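Local atomic coordinates of gene product PA4716 (Pseudomonas aeruginosa, PDB entry 1U0K), a protein that is of unknown function but is probably an isomerase, perhaps an epimerase, related to the phenazine-biosynthesis protein PhzF. Residues D11-R16 and P78-A83; L68-P73 and A194-L199; A84-L89 and W98-A103; G125-G130 and V228-V233; V245-R250 and P255-V260. One frame throughout, in Å; residues are numbered along the deposited sequence.

Contact 1. Residues D11-R16 and P78-A83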
# COMPACT_ATOMS: atom_id res chain seq x y z
N ASP A 11 7.94 -11.42 5.74
CA ASP A 11 7.51 -11.91 4.43
C ASP A 11 7.06 -13.35 4.55
O ASP A 11 7.75 -14.17 5.13
CB ASP A 11 8.66 -11.84 3.45
CG ASP A 11 8.98 -10.45 3.04
OD1 ASP A 11 8.05 -9.60 2.97
OD2 ASP A 11 10.14 -10.10 2.78
N VAL A 12 5.90 -13.64 3.96
CA VAL A 12 5.32 -14.98 3.99
C VAL A 12 5.35 -15.57 2.57
O VAL A 12 5.15 -14.85 1.58
CB VAL A 12 3.88 -14.94 4.52
CG1 VAL A 12 3.30 -16.36 4.64
CG2 VAL A 12 3.81 -14.23 5.88
N PHE A 13 5.57 -16.88 2.50
CA PHE A 13 5.86 -17.58 1.24
C PHE A 13 7.16 -17.04 0.62
O PHE A 13 7.23 -16.72 -0.57
CB PHE A 13 4.70 -17.50 0.26
CG PHE A 13 3.39 -18.01 0.82
CD1 PHE A 13 2.29 -17.16 0.94
CD2 PHE A 13 3.25 -19.33 1.21
CE1 PHE A 13 1.09 -17.62 1.43
CE2 PHE A 13 2.04 -19.80 1.71
CZ PHE A 13 0.96 -18.94 1.82
N ALA A 14 8.19 -16.98 1.47
CA ALA A 14 9.44 -16.30 1.17
C ALA A 14 10.60 -17.10 1.74
O ALA A 14 10.71 -17.27 2.96
CB ALA A 14 9.42 -14.87 1.77
N GLU A 15 11.48 -17.59 0.87
CA GLU A 15 12.67 -18.30 1.32
C GLU A 15 13.84 -17.34 1.55
O GLU A 15 14.81 -17.72 2.19
CB GLU A 15 13.04 -19.41 0.34
CG GLU A 15 11.91 -20.41 0.18
CD GLU A 15 12.29 -21.72 -0.48
OE1 GLU A 15 11.46 -22.24 -1.26
OE2 GLU A 15 13.40 -22.24 -0.22
N ARG A 16 13.73 -16.12 1.03
CA ARG A 16 14.68 -15.04 1.32
C ARG A 16 13.93 -13.75 1.65
O ARG A 16 12.80 -13.57 1.23
CB ARG A 16 15.56 -14.77 0.10
CG ARG A 16 16.53 -15.88 -0.24
CD ARG A 16 17.47 -15.51 -1.36
NE ARG A 16 16.75 -14.98 -2.51
CZ ARG A 16 16.19 -15.73 -3.47
NH1 ARG A 16 16.27 -17.05 -3.44
NH2 ARG A 16 15.55 -15.14 -4.47
N PRO A 78 -1.64 -14.45 6.87
CA PRO A 78 -1.24 -13.73 8.09
C PRO A 78 -1.07 -14.67 9.28
O PRO A 78 -0.26 -14.39 10.15
CB PRO A 78 -2.39 -12.76 8.31
CG PRO A 78 -2.86 -12.47 6.93
CD PRO A 78 -2.84 -13.83 6.26
N LEU A 79 -1.81 -15.78 9.31
CA LEU A 79 -1.67 -16.74 10.40
C LEU A 79 -0.31 -17.46 10.36
O LEU A 79 0.27 -17.69 11.41
CB LEU A 79 -2.83 -17.76 10.42
CG LEU A 79 -4.26 -17.24 10.57
CD1 LEU A 79 -5.24 -18.42 10.61
CD2 LEU A 79 -4.49 -16.38 11.78
N LEU A 80 0.19 -17.76 9.17
CA LEU A 80 1.52 -18.34 9.01
C LEU A 80 2.59 -17.41 9.56
O LEU A 80 3.51 -17.85 10.26
CB LEU A 80 1.82 -18.63 7.55
CG LEU A 80 0.92 -19.67 6.89
CD1 LEU A 80 1.38 -19.87 5.46
CD2 LEU A 80 0.90 -20.98 7.67
N GLY A 81 2.48 -16.13 9.22
CA GLY A 81 3.42 -15.12 9.71
C GLY A 81 3.36 -14.98 11.21
O GLY A 81 4.40 -14.93 11.87
N ALA A 82 2.16 -14.95 11.77
CA ALA A 82 2.01 -14.92 13.22
C ALA A 82 2.68 -16.12 13.90
O ALA A 82 3.38 -15.96 14.90
CB ALA A 82 0.54 -14.83 13.60
N ALA A 83 2.49 -17.31 13.36
CA ALA A 83 3.10 -18.53 13.91
C ALA A 83 4.62 -18.41 13.94
O ALA A 83 5.25 -18.77 14.94
CB ALA A 83 2.66 -19.77 13.12
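Val12, at the end of strand 6-12, meets Leu80 and Gly81 on one side of helix 78-90, and Phe13, the next residue, adds its ring to the same patch. Leu80 can be followed outward. Its CB lies 4.0 Å from Val12 CG1. Its CG is set beside the backbone N (chi1 -64°), and from there CD1 comes to the far end of the Phe13 ring, 3.8 Å from CZ and equally near CE2, while staying 4.1 Å from Val12 CG1. Val12 and Leu80 cross at about a right angle, as do Phe13 and Leu80. The two methyls of Val12 divide the work: CG1 goes to Leu80, whereas CG2 rests on the bare backbone of Gly81, 4.0 Å from its CA. Glycine suits this place because a CB would point at the strand and come tightly against that methyl. CG1 also lies over one face of the Phe13 ring, toward its rim. Every touching residue is buried and apolar, and no hydrogen bond crosses. Pro78, at the helix start, touches Glu48, the predicted active-site residue. Strands 6-12, 48-54, 96-101 and 106-114 surround the helix, Leu79 and Ala82 reaching Ile50, Leu52 and Leu100, and Leu80 and Ala83 reaching Leu109, consistent with the central helix of a diaminopimelate-epimerase-like domain wrapped by a curled sheet.

Contact 2. Residues L68-P73 and A194-L199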
# COMPACT_ATOMS: atom_id res chain seq x y z
N LEU A 68 -6.63 -3.11 3.89
CA LEU A 68 -6.81 -1.67 3.92
C LEU A 68 -8.29 -1.30 3.77
O LEU A 68 -8.66 -0.18 4.09
CB LEU A 68 -5.95 -0.97 2.86
CG LEU A 68 -4.58 -0.58 3.40
CD1 LEU A 68 -3.67 -1.77 3.51
CD2 LEU A 68 -3.94 0.50 2.56
N GLU A 69 -9.11 -2.24 3.31
CA GLU A 69 -10.54 -1.98 3.11
C GLU A 69 -11.39 -2.32 4.33
O GLU A 69 -12.30 -1.56 4.68
CB GLU A 69 -11.04 -2.75 1.88
CG GLU A 69 -10.66 -2.09 0.56
CD GLU A 69 -9.35 -2.58 -0.03
OE1 GLU A 69 -8.49 -3.11 0.72
OE2 GLU A 69 -9.18 -2.43 -1.26
N GLU A 70 -11.10 -3.45 4.98
CA GLU A 70 -12.03 -4.01 5.96
C GLU A 70 -11.38 -5.12 6.78
O GLU A 70 -10.32 -5.62 6.43
CB GLU A 70 -13.23 -4.61 5.22
CG GLU A 70 -12.86 -5.84 4.39
CD GLU A 70 -13.82 -6.13 3.25
OE1 GLU A 70 -13.37 -6.67 2.19
OE2 GLU A 70 -15.02 -5.83 3.42
N GLU A 71 -12.06 -5.54 7.84
CA GLU A 71 -11.67 -6.74 8.56
C GLU A 71 -12.05 -8.00 7.77
O GLU A 71 -13.13 -8.05 7.17
CB GLU A 71 -12.31 -6.76 9.95
CG GLU A 71 -11.75 -7.89 10.79
CD GLU A 71 -12.29 -7.91 12.21
OE1 GLU A 71 -13.07 -7.00 12.57
OE2 GLU A 71 -11.90 -8.83 12.94
N LEU A 72 -11.17 -8.99 7.77
CA LEU A 72 -11.39 -10.31 7.18
C LEU A 72 -11.07 -11.38 8.23
O LEU A 72 -9.94 -11.89 8.28
CB LEU A 72 -10.46 -10.52 5.98
CG LEU A 72 -10.78 -9.75 4.70
CD1 LEU A 72 -9.82 -10.19 3.63
CD2 LEU A 72 -12.21 -9.95 4.25
N PRO A 73 -12.04 -11.72 9.07
CA PRO A 73 -11.84 -12.73 10.11
C PRO A 73 -11.81 -14.21 9.64
O PRO A 73 -12.44 -15.06 10.25
CB PRO A 73 -13.03 -12.47 11.05
CG PRO A 73 -14.11 -12.01 10.14
CD PRO A 73 -13.39 -11.14 9.12
N ALA A 194 -20.24 -15.25 -2.68
CA ALA A 194 -18.78 -15.17 -2.78
C ALA A 194 -18.30 -13.76 -2.45
O ALA A 194 -18.98 -12.78 -2.73
CB ALA A 194 -18.33 -15.57 -4.18
N ALA A 195 -17.12 -13.68 -1.86
CA ALA A 195 -16.50 -12.41 -1.47
C ALA A 195 -15.54 -11.87 -2.52
O ALA A 195 -15.50 -10.66 -2.75
CB ALA A 195 -15.78 -12.58 -0.16
N PHE A 196 -14.75 -12.76 -3.13
CA PHE A 196 -13.74 -12.38 -4.12
C PHE A 196 -13.64 -13.39 -5.25
O PHE A 196 -14.03 -14.55 -5.08
CB PHE A 196 -12.36 -12.30 -3.48
CG PHE A 196 -12.24 -11.23 -2.44
CD1 PHE A 196 -12.34 -11.54 -1.09
CD2 PHE A 196 -12.07 -9.90 -2.82
CE1 PHE A 196 -12.24 -10.54 -0.14
CE2 PHE A 196 -11.97 -8.90 -1.86
CZ PHE A 196 -12.06 -9.22 -0.53
N VAL A 197 -13.10 -12.95 -6.38
CA VAL A 197 -12.79 -13.81 -7.52
C VAL A 197 -11.30 -14.18 -7.48
O VAL A 197 -10.44 -13.32 -7.23
CB VAL A 197 -13.06 -13.11 -8.87
CG1 VAL A 197 -12.59 -13.98 -10.04
CG2 VAL A 197 -14.53 -12.79 -9.03
N TYR A 198 -11.01 -15.46 -7.72
CA TYR A 198 -9.65 -15.95 -7.88
C TYR A 198 -9.53 -16.60 -9.26
O TYR A 198 -10.15 -17.63 -9.52
CB TYR A 198 -9.31 -16.95 -6.77
CG TYR A 198 -7.84 -17.27 -6.64
CD1 TYR A 198 -7.01 -16.52 -5.82
CD2 TYR A 198 -7.28 -18.33 -7.33
CE1 TYR A 198 -5.66 -16.81 -5.69
CE2 TYR A 198 -5.92 -18.64 -7.22
CZ TYR A 198 -5.11 -17.87 -6.40
OH TYR A 198 -3.76 -18.17 -6.29
N LEU A 199 -8.76 -15.98 -10.15
CA LEU A 199 -8.51 -16.54 -11.48
C LEU A 199 -7.51 -17.67 -11.37
O LEU A 199 -6.49 -17.52 -10.71
CB LEU A 199 -7.97 -15.48 -12.44
CG LEU A 199 -8.79 -14.20 -12.63
CD1 LEU A 199 -8.15 -13.32 -13.70
CD2 LEU A 199 -10.23 -14.51 -12.97
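With chi1 at 68°, the CG of Glu70 sits between its own backbone N and carbonyl carbon; this torsion and the extended chain beyond it put OE1 near the CZ end of the Phe196 ring. Phe196 answers from the other direction, its chi1 of -64° sending the ring out from the start of strand 196-201 toward the loop. Glu70 OE1 ends 4.0 Å from Phe196 CZ. The carboxylate and ring planes stand 87° apart, almost perpendicular, and the oxygen approaches the ring obliquely. No hydrogen bond is made; this is a loose polar approach to ring carbon. Leu72 supplies the apolar part, with CD2 at the edge of the ring, near its plane, and 4.4 Å from Phe196 CE1. The backbones stay well apart, the nearest CA atoms being those of Leu72 and Ala195 at 10.3 Å, so long side chains are needed to span the gap. A phenylalanine suits that task, and a glutamate can stay exposed to solvent while leucine lies against the ring. Leu72 also comes within about 4 Å, side chain to side chain, of Glu48, the predicted active-site residue. The contact links the loop after strand 60-67, where Leu72 bonds through its backbone to Ile65, with strand 196-201, where Phe196 bonds to Leu167 of strand 166-170; these probably belong to the two lobes flanking the active-site cleft.

Contact 3. Residues A84-L89 and W98-A103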
# COMPACT_ATOMS: atom_id res chain seq x y z
N ALA A 84 5.20 -17.92 12.86
CA ALA A 84 6.65 -17.76 12.77
C ALA A 84 7.16 -16.77 13.82
O ALA A 84 8.18 -17.02 14.47
CB ALA A 84 7.04 -17.32 11.38
N LEU A 85 6.45 -15.66 13.97
CA LEU A 85 6.83 -14.65 14.93
C LEU A 85 6.72 -15.19 16.35
O LEU A 85 7.62 -14.97 17.16
CB LEU A 85 6.01 -13.36 14.77
CG LEU A 85 6.34 -12.32 15.85
CD1 LEU A 85 7.78 -11.84 15.71
CD2 LEU A 85 5.37 -11.17 15.83
N LEU A 86 5.65 -15.92 16.66
CA LEU A 86 5.50 -16.50 17.99
C LEU A 86 6.63 -17.47 18.32
O LEU A 86 7.09 -17.51 19.45
CB LEU A 86 4.14 -17.18 18.13
CG LEU A 86 2.95 -16.22 18.12
CD1 LEU A 86 1.65 -17.01 18.03
CD2 LEU A 86 2.91 -15.33 19.34
N HIS A 87 7.09 -18.22 17.32
CA HIS A 87 8.23 -19.14 17.47
C HIS A 87 9.50 -18.33 17.75
O HIS A 87 10.27 -18.66 18.65
CB HIS A 87 8.38 -19.96 16.19
CG HIS A 87 9.17 -21.22 16.33
ND1 HIS A 87 10.29 -21.34 17.13
CD2 HIS A 87 9.02 -22.42 15.71
CE1 HIS A 87 10.77 -22.57 17.01
NE2 HIS A 87 10.02 -23.24 16.16
N HIS A 88 9.70 -17.26 17.00
CA HIS A 88 10.84 -16.36 17.24
C HIS A 88 10.86 -15.80 18.68
O HIS A 88 11.91 -15.80 19.33
CB HIS A 88 10.81 -15.21 16.22
CG HIS A 88 11.83 -14.14 16.48
ND1 HIS A 88 13.18 -14.35 16.37
CD2 HIS A 88 11.68 -12.85 16.86
CE1 HIS A 88 13.82 -13.23 16.66
NE2 HIS A 88 12.93 -12.31 16.97
N LEU A 89 9.71 -15.36 19.17
CA LEU A 89 9.59 -14.79 20.50
C LEU A 89 9.76 -15.83 21.61
O LEU A 89 10.39 -15.54 22.63
CB LEU A 89 8.26 -14.06 20.66
CG LEU A 89 8.10 -12.83 19.77
CD1 LEU A 89 6.67 -12.29 19.87
CD2 LEU A 89 9.11 -11.75 20.13
N TRP A 98 0.68 -24.06 17.73
CA TRP A 98 -0.04 -22.84 18.07
C TRP A 98 -1.51 -23.00 17.72
O TRP A 98 -1.85 -23.75 16.82
CB TRP A 98 0.52 -21.65 17.27
CG TRP A 98 1.98 -21.57 17.29
CD1 TRP A 98 2.84 -21.96 16.31
CD2 TRP A 98 2.79 -21.06 18.35
NE1 TRP A 98 4.13 -21.73 16.70
CE2 TRP A 98 4.13 -21.17 17.95
CE3 TRP A 98 2.51 -20.52 19.61
CZ2 TRP A 98 5.19 -20.78 18.77
CZ3 TRP A 98 3.57 -20.13 20.42
CH2 TRP A 98 4.89 -20.26 19.99
N THR A 99 -2.37 -22.28 18.43
CA THR A 99 -3.77 -22.17 18.06
C THR A 99 -4.11 -20.70 17.94
O THR A 99 -3.92 -19.94 18.89
CB THR A 99 -4.66 -22.83 19.11
OG1 THR A 99 -4.28 -24.20 19.25
CG2 THR A 99 -6.12 -22.85 18.65
N LEU A 100 -4.62 -20.29 16.79
CA LEU A 100 -5.07 -18.92 16.60
C LEU A 100 -6.58 -18.88 16.44
O LEU A 100 -7.15 -19.59 15.62
CB LEU A 100 -4.35 -18.28 15.40
CG LEU A 100 -2.84 -18.18 15.55
CD1 LEU A 100 -2.23 -17.60 14.29
CD2 LEU A 100 -2.44 -17.35 16.76
N HIS A 101 -7.23 -18.03 17.23
CA HIS A 101 -8.68 -17.95 17.25
C HIS A 101 -9.15 -16.73 16.47
O HIS A 101 -8.85 -15.61 16.84
CB HIS A 101 -9.19 -17.89 18.69
CG HIS A 101 -8.97 -19.15 19.45
ND1 HIS A 101 -9.75 -20.28 19.26
CD2 HIS A 101 -8.04 -19.49 20.37
CE1 HIS A 101 -9.31 -21.25 20.05
NE2 HIS A 101 -8.27 -20.79 20.73
N LEU A 102 -9.86 -16.98 15.38
CA LEU A 102 -10.60 -15.94 14.68
C LEU A 102 -12.04 -16.03 15.17
O LEU A 102 -12.42 -17.03 15.77
CB LEU A 102 -10.49 -16.15 13.17
CG LEU A 102 -9.08 -15.97 12.59
CD1 LEU A 102 -8.96 -16.63 11.23
CD2 LEU A 102 -8.70 -14.49 12.50
N ALA A 103 -12.83 -14.99 14.96
CA ALA A 103 -14.22 -14.97 15.43
C ALA A 103 -14.96 -16.24 15.02
O ALA A 103 -15.60 -16.90 15.85
CB ALA A 103 -14.95 -13.75 14.90
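Leu86 lays its CB over one face of the Trp98 indole. The carbon is 3.6 Å from the centroid of the six-membered ring and only 9° off the ring normal, a clear CH-pi contact. Farther along the leucine, CD1 reaches Trp98 CE3 at 3.9 Å and also meets Leu100 CD2 at 4.3 Å, so this one side chain bridges two residues of strand 96-101. The helix backbone joins in: Leu86 O lies 3.6 Å from Trp98 CH2, and His87 N lies 3.5 Å from Trp98 CZ2, approaching obliquely. A broad flat tryptophan suits this place because it can lie across both a leucine side chain and the peptide that follows it. The next shell fixes these groups. A chi1 of -48° directs the Trp98 indole toward the helix, and NE1 is hydrogen-bonded to Ser111 OG, which restrains the ring's rotation. Arg59 makes a cation-pi contact with the same indole. The ring of His87 turns elsewhere, meeting Phe118, while its NE2 has a weak hydrogen bond to Asn94 O. Helix 78-90 connects strand 60-67 to strand 96-101, which pair in parallel, and packs on them, the local helix and strand segments running at 130° to each other; Phe61 of strand 60-67 touches both Leu86 and Leu100, and Leu109 of the adjacent strand 106-114 touches Leu100.

Contact 4. Residues G125-G130 and V228-V233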
# COMPACT_ATOMS: atom_id res chain seq x y z
N GLY A 125 -8.98 -26.96 7.66
CA GLY A 125 -10.17 -27.79 7.72
C GLY A 125 -10.62 -28.16 6.32
O GLY A 125 -9.90 -27.93 5.35
N ARG A 126 -11.80 -28.75 6.20
CA ARG A 126 -12.28 -29.14 4.88
C ARG A 126 -12.95 -27.97 4.20
O ARG A 126 -13.61 -27.15 4.83
CB ARG A 126 -13.21 -30.35 4.94
CG ARG A 126 -14.51 -30.19 5.67
CD ARG A 126 -15.24 -31.52 5.83
NE ARG A 126 -14.41 -32.55 6.47
CZ ARG A 126 -14.14 -32.62 7.78
NH1 ARG A 126 -14.62 -31.73 8.64
NH2 ARG A 126 -13.35 -33.60 8.23
N ALA A 127 -12.75 -27.90 2.89
CA ALA A 127 -13.31 -26.83 2.09
C ALA A 127 -14.79 -27.08 1.89
O ALA A 127 -15.23 -28.23 1.76
CB ALA A 127 -12.60 -26.75 0.76
N GLU A 128 -15.57 -26.00 1.89
CA GLU A 128 -16.99 -26.05 1.61
C GLU A 128 -17.22 -25.60 0.17
O GLU A 128 -16.82 -24.49 -0.21
CB GLU A 128 -17.75 -25.14 2.58
CG GLU A 128 -19.23 -25.47 2.68
CD GLU A 128 -20.00 -24.47 3.53
OE1 GLU A 128 -19.51 -24.10 4.63
OE2 GLU A 128 -21.09 -24.04 3.10
N PHE A 129 -17.86 -26.46 -0.62
CA PHE A 129 -18.17 -26.18 -2.01
C PHE A 129 -19.57 -25.62 -2.12
O PHE A 129 -20.53 -26.25 -1.68
CB PHE A 129 -18.03 -27.45 -2.86
CG PHE A 129 -16.61 -27.88 -3.06
CD1 PHE A 129 -15.90 -28.49 -2.04
CD2 PHE A 129 -15.96 -27.63 -4.26
CE1 PHE A 129 -14.59 -28.86 -2.22
CE2 PHE A 129 -14.65 -28.00 -4.45
CZ PHE A 129 -13.96 -28.62 -3.41
N GLY A 130 -19.68 -24.43 -2.69
CA GLY A 130 -20.92 -23.68 -2.69
C GLY A 130 -21.52 -23.58 -4.07
O GLY A 130 -21.59 -24.56 -4.81
N VAL A 228 -8.42 -23.53 -3.46
CA VAL A 228 -7.86 -23.94 -4.74
C VAL A 228 -7.38 -25.38 -4.67
O VAL A 228 -7.68 -26.18 -5.57
CB VAL A 228 -6.69 -23.01 -5.20
CG1 VAL A 228 -5.87 -23.63 -6.32
CG2 VAL A 228 -7.24 -21.66 -5.66
N ALA A 229 -6.66 -25.72 -3.60
CA ALA A 229 -6.15 -27.07 -3.42
C ALA A 229 -7.29 -28.07 -3.36
O ALA A 229 -7.20 -29.13 -3.98
CB ALA A 229 -5.32 -27.17 -2.15
N ALA A 230 -8.35 -27.73 -2.63
CA ALA A 230 -9.50 -28.62 -2.46
C ALA A 230 -10.23 -28.80 -3.79
O ALA A 230 -10.74 -29.89 -4.06
CB ALA A 230 -10.45 -28.08 -1.42
N TYR A 231 -10.27 -27.74 -4.59
CA TYR A 231 -10.91 -27.76 -5.90
C TYR A 231 -10.16 -28.69 -6.85
O TYR A 231 -10.77 -29.55 -7.49
CB TYR A 231 -10.93 -26.36 -6.51
CG TYR A 231 -11.55 -26.28 -7.90
CD1 TYR A 231 -12.89 -25.96 -8.07
CD2 TYR A 231 -10.79 -26.52 -9.03
CE1 TYR A 231 -13.46 -25.89 -9.33
CE2 TYR A 231 -11.34 -26.46 -10.30
CZ TYR A 231 -12.68 -26.15 -10.44
OH TYR A 231 -13.22 -26.09 -11.71
N LEU A 232 -8.85 -28.51 -6.94
CA LEU A 232 -8.02 -29.33 -7.82
C LEU A 232 -8.15 -30.81 -7.47
O LEU A 232 -8.27 -31.64 -8.36
CB LEU A 232 -6.56 -28.87 -7.78
CG LEU A 232 -6.28 -27.47 -8.35
CD1 LEU A 232 -4.88 -27.02 -8.02
CD2 LEU A 232 -6.49 -27.43 -9.86
N VAL A 233 -8.17 -31.13 -6.19
CA VAL A 233 -8.29 -32.51 -5.73
C VAL A 233 -9.71 -33.06 -5.99
O VAL A 233 -9.87 -34.23 -6.37
CB VAL A 233 -7.88 -32.62 -4.24
CG1 VAL A 233 -8.28 -33.94 -3.63
CG2 VAL A 233 -6.37 -32.43 -4.13
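The end of strand 117-129 passes beside helix 222-234, with the CA atoms of Ala127 and Ala230 only 6.2 Å apart and those of Phe129 and Tyr231 at 8.4 Å. Such an approach requires small side chains. Ala127 CB and Ala230 CB meet head-on at 3.3 Å, tighter than usual van der Waals contact, and alanine's single methyl allows so close an approach. Phe129 then fills the wider part, its ring tip reaching the helix. There CZ lies 3.5 Å from Ala230 O, which sits at the ring edge and in its plane, where the slightly positive ring hydrogens point. CE2 comes within 4.0 Å of Tyr231 CA. The Tyr231 side chain points elsewhere, its hydroxyl hydrogen-bonded to Pro156 O. On the strand side, Val160 backs both Ala127 and Phe129. Ala127 lies at the break in strand 117-129, and helix 222-234, which also packs on strands 166-170 and 244-248, is probably the central helix of the second lobe of a diaminopimelate-epimerase-like fold.

Contact 5. Residues V245-R250 and P255-V260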
# COMPACT_ATOMS: atom_id res chain seq x y z
N VAL A 245 2.46 -27.73 -5.05
CA VAL A 245 2.64 -26.29 -4.90
C VAL A 245 1.73 -25.50 -5.83
O VAL A 245 1.47 -25.90 -6.98
CB VAL A 245 4.14 -25.85 -5.01
CG1 VAL A 245 5.09 -27.00 -4.69
CG2 VAL A 245 4.47 -25.25 -6.35
N LEU A 246 1.21 -24.40 -5.30
CA LEU A 246 0.53 -23.39 -6.09
C LEU A 246 1.47 -22.22 -6.29
O LEU A 246 2.37 -21.96 -5.48
CB LEU A 246 -0.73 -22.91 -5.38
CG LEU A 246 -1.77 -23.96 -5.01
CD1 LEU A 246 -2.98 -23.28 -4.40
CD2 LEU A 246 -2.17 -24.81 -6.22
N HIS A 247 1.27 -21.51 -7.39
CA HIS A 247 2.13 -20.39 -7.75
C HIS A 247 1.30 -19.13 -7.79
O HIS A 247 0.18 -19.14 -8.27
CB HIS A 247 2.81 -20.62 -9.12
CG HIS A 247 3.47 -21.96 -9.23
ND1 HIS A 247 4.68 -22.25 -8.64
CD2 HIS A 247 3.07 -23.09 -9.85
CE1 HIS A 247 5.00 -23.50 -8.90
NE2 HIS A 247 4.04 -24.04 -9.63
N GLN A 248 1.87 -18.05 -7.27
CA GLN A 248 1.22 -16.74 -7.32
C GLN A 248 2.27 -15.65 -7.19
O GLN A 248 3.30 -15.84 -6.55
CB GLN A 248 0.19 -16.60 -6.19
CG GLN A 248 -0.88 -15.54 -6.44
CD GLN A 248 -1.88 -15.43 -5.30
OE1 GLN A 248 -2.29 -16.44 -4.73
NE2 GLN A 248 -2.27 -14.20 -4.96
N GLY A 249 2.01 -14.51 -7.82
CA GLY A 249 2.81 -13.31 -7.60
C GLY A 249 3.79 -12.93 -8.69
O GLY A 249 4.42 -11.87 -8.60
N ARG A 250 3.91 -13.74 -9.74
CA ARG A 250 4.94 -13.49 -10.75
C ARG A 250 4.68 -12.24 -11.59
O ARG A 250 5.62 -11.61 -12.07
CB ARG A 250 5.17 -14.74 -11.62
CG ARG A 250 4.32 -14.88 -12.87
CD ARG A 250 4.78 -16.03 -13.76
NE ARG A 250 3.69 -16.57 -14.58
CZ ARG A 250 3.30 -16.06 -15.75
NH1 ARG A 250 3.90 -15.00 -16.28
NH2 ARG A 250 2.30 -16.64 -16.40
N PRO A 255 7.38 -13.74 -7.52
CA PRO A 255 6.94 -15.12 -7.68
C PRO A 255 7.10 -15.87 -6.37
O PRO A 255 8.14 -15.76 -5.71
CB PRO A 255 7.87 -15.68 -8.77
CG PRO A 255 9.07 -14.81 -8.72
CD PRO A 255 8.54 -13.44 -8.38
N SER A 256 6.06 -16.59 -5.98
CA SER A 256 5.97 -17.21 -4.67
C SER A 256 5.40 -18.61 -4.80
O SER A 256 4.64 -18.90 -5.74
CB SER A 256 5.07 -16.38 -3.75
OG SER A 256 5.48 -15.03 -3.70
N ARG A 257 5.76 -19.46 -3.85
CA ARG A 257 5.31 -20.84 -3.82
C ARG A 257 4.53 -21.09 -2.54
O ARG A 257 5.00 -20.77 -1.44
CB ARG A 257 6.51 -21.78 -3.87
CG ARG A 257 7.31 -21.67 -5.15
CD ARG A 257 8.51 -22.59 -5.21
NE ARG A 257 9.64 -22.08 -4.43
CZ ARG A 257 10.43 -21.06 -4.79
NH1 ARG A 257 10.24 -20.42 -5.94
NH2 ARG A 257 11.42 -20.68 -3.99
N LEU A 258 3.33 -21.63 -2.69
CA LEU A 258 2.45 -21.93 -1.58
C LEU A 258 2.30 -23.45 -1.54
O LEU A 258 1.84 -24.05 -2.51
CB LEU A 258 1.08 -21.27 -1.79
CG LEU A 258 1.03 -19.74 -1.95
CD1 LEU A 258 1.32 -19.30 -3.39
CD2 LEU A 258 -0.33 -19.20 -1.52
N ASP A 259 2.72 -24.06 -0.45
CA ASP A 259 2.62 -25.51 -0.27
C ASP A 259 1.22 -25.87 0.18
O ASP A 259 0.69 -25.26 1.10
CB ASP A 259 3.65 -26.01 0.75
CG ASP A 259 5.07 -25.75 0.32
OD1 ASP A 259 5.32 -25.69 -0.90
OD2 ASP A 259 6.01 -25.58 1.13
N VAL A 260 0.61 -26.86 -0.47
CA VAL A 260 -0.75 -27.26 -0.16
C VAL A 260 -0.88 -28.78 -0.14
O VAL A 260 -0.08 -29.47 -0.75
CB VAL A 260 -1.77 -26.66 -1.15
CG1 VAL A 260 -1.82 -25.14 -1.01
CG2 VAL A 260 -1.44 -27.05 -2.60
O HOH W 1 6.03 -19.67 -8.01
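Strands 244-248 and 256-262 form an antiparallel beta hairpin, joined by a backbone ladder. Leu246 and Leu258 are a hydrogen-bonded pair: Leu246 N donates to Leu258 O at 2.9 Å, and Leu258 N returns a bond to Leu246 O at 3.0 Å. Nearer the turn, Gln248 N reaches Ser256 O at 3.3 Å, while the return bond from Ser256 N to Gln248 O is bent (128°) and weak. A water donates to Ser256 O and also bonds His247 ND1, so that carbonyl has two partners.

As in any beta sheet, side chains alternate between faces. Leu246, Leu258 and Val260 pack on helix 222-234, and their branched apolar side chains suit that buried place; Gln248 and Ser256 lie on the same face. Leu246 CG lies 3.9 Å from Val260 CG2, the two side chains crossing at about a right angle, and Leu258 CD1 sits 4.1 Å from Gln248 CB. The buried Gln248 amide is satisfied by Tyr198, Asp218 and Thr221. The other face, with Val245, His247, Arg257 and Asp259, carries more polar groups; Arg257 forms a salt bridge with Glu15. Gly249, after the strand, has a phi of 105°, at which a CB would jam against the preceding carbonyl oxygen.

Along the chain, contact 1 closes before contact 3 opens; their centres are about 11 Å apart and they touch through Leu79 and Leu100. Contact 2 spans the longest stretch of chain, encloses contact 3 and crosses contacts 1 and 4. Contacts 4 and 5 follow in series, centres about 17 Å apart, joined where Val228 and Leu232 pack on Leu246. Contact 5 also meets contact 1, through Phe13 and Leu258, and contact 2, through Tyr198 and Gln248. Contacts 1 and 3 sit on helix 78-90, contacts 4 and 5 on helix 222-234, probably in two lobes that contact 2 bridges. Contact 2 borders predicted active-site Glu48; contacts 1 and 5 approach within about 9 and 10 Å, side chain to side chain.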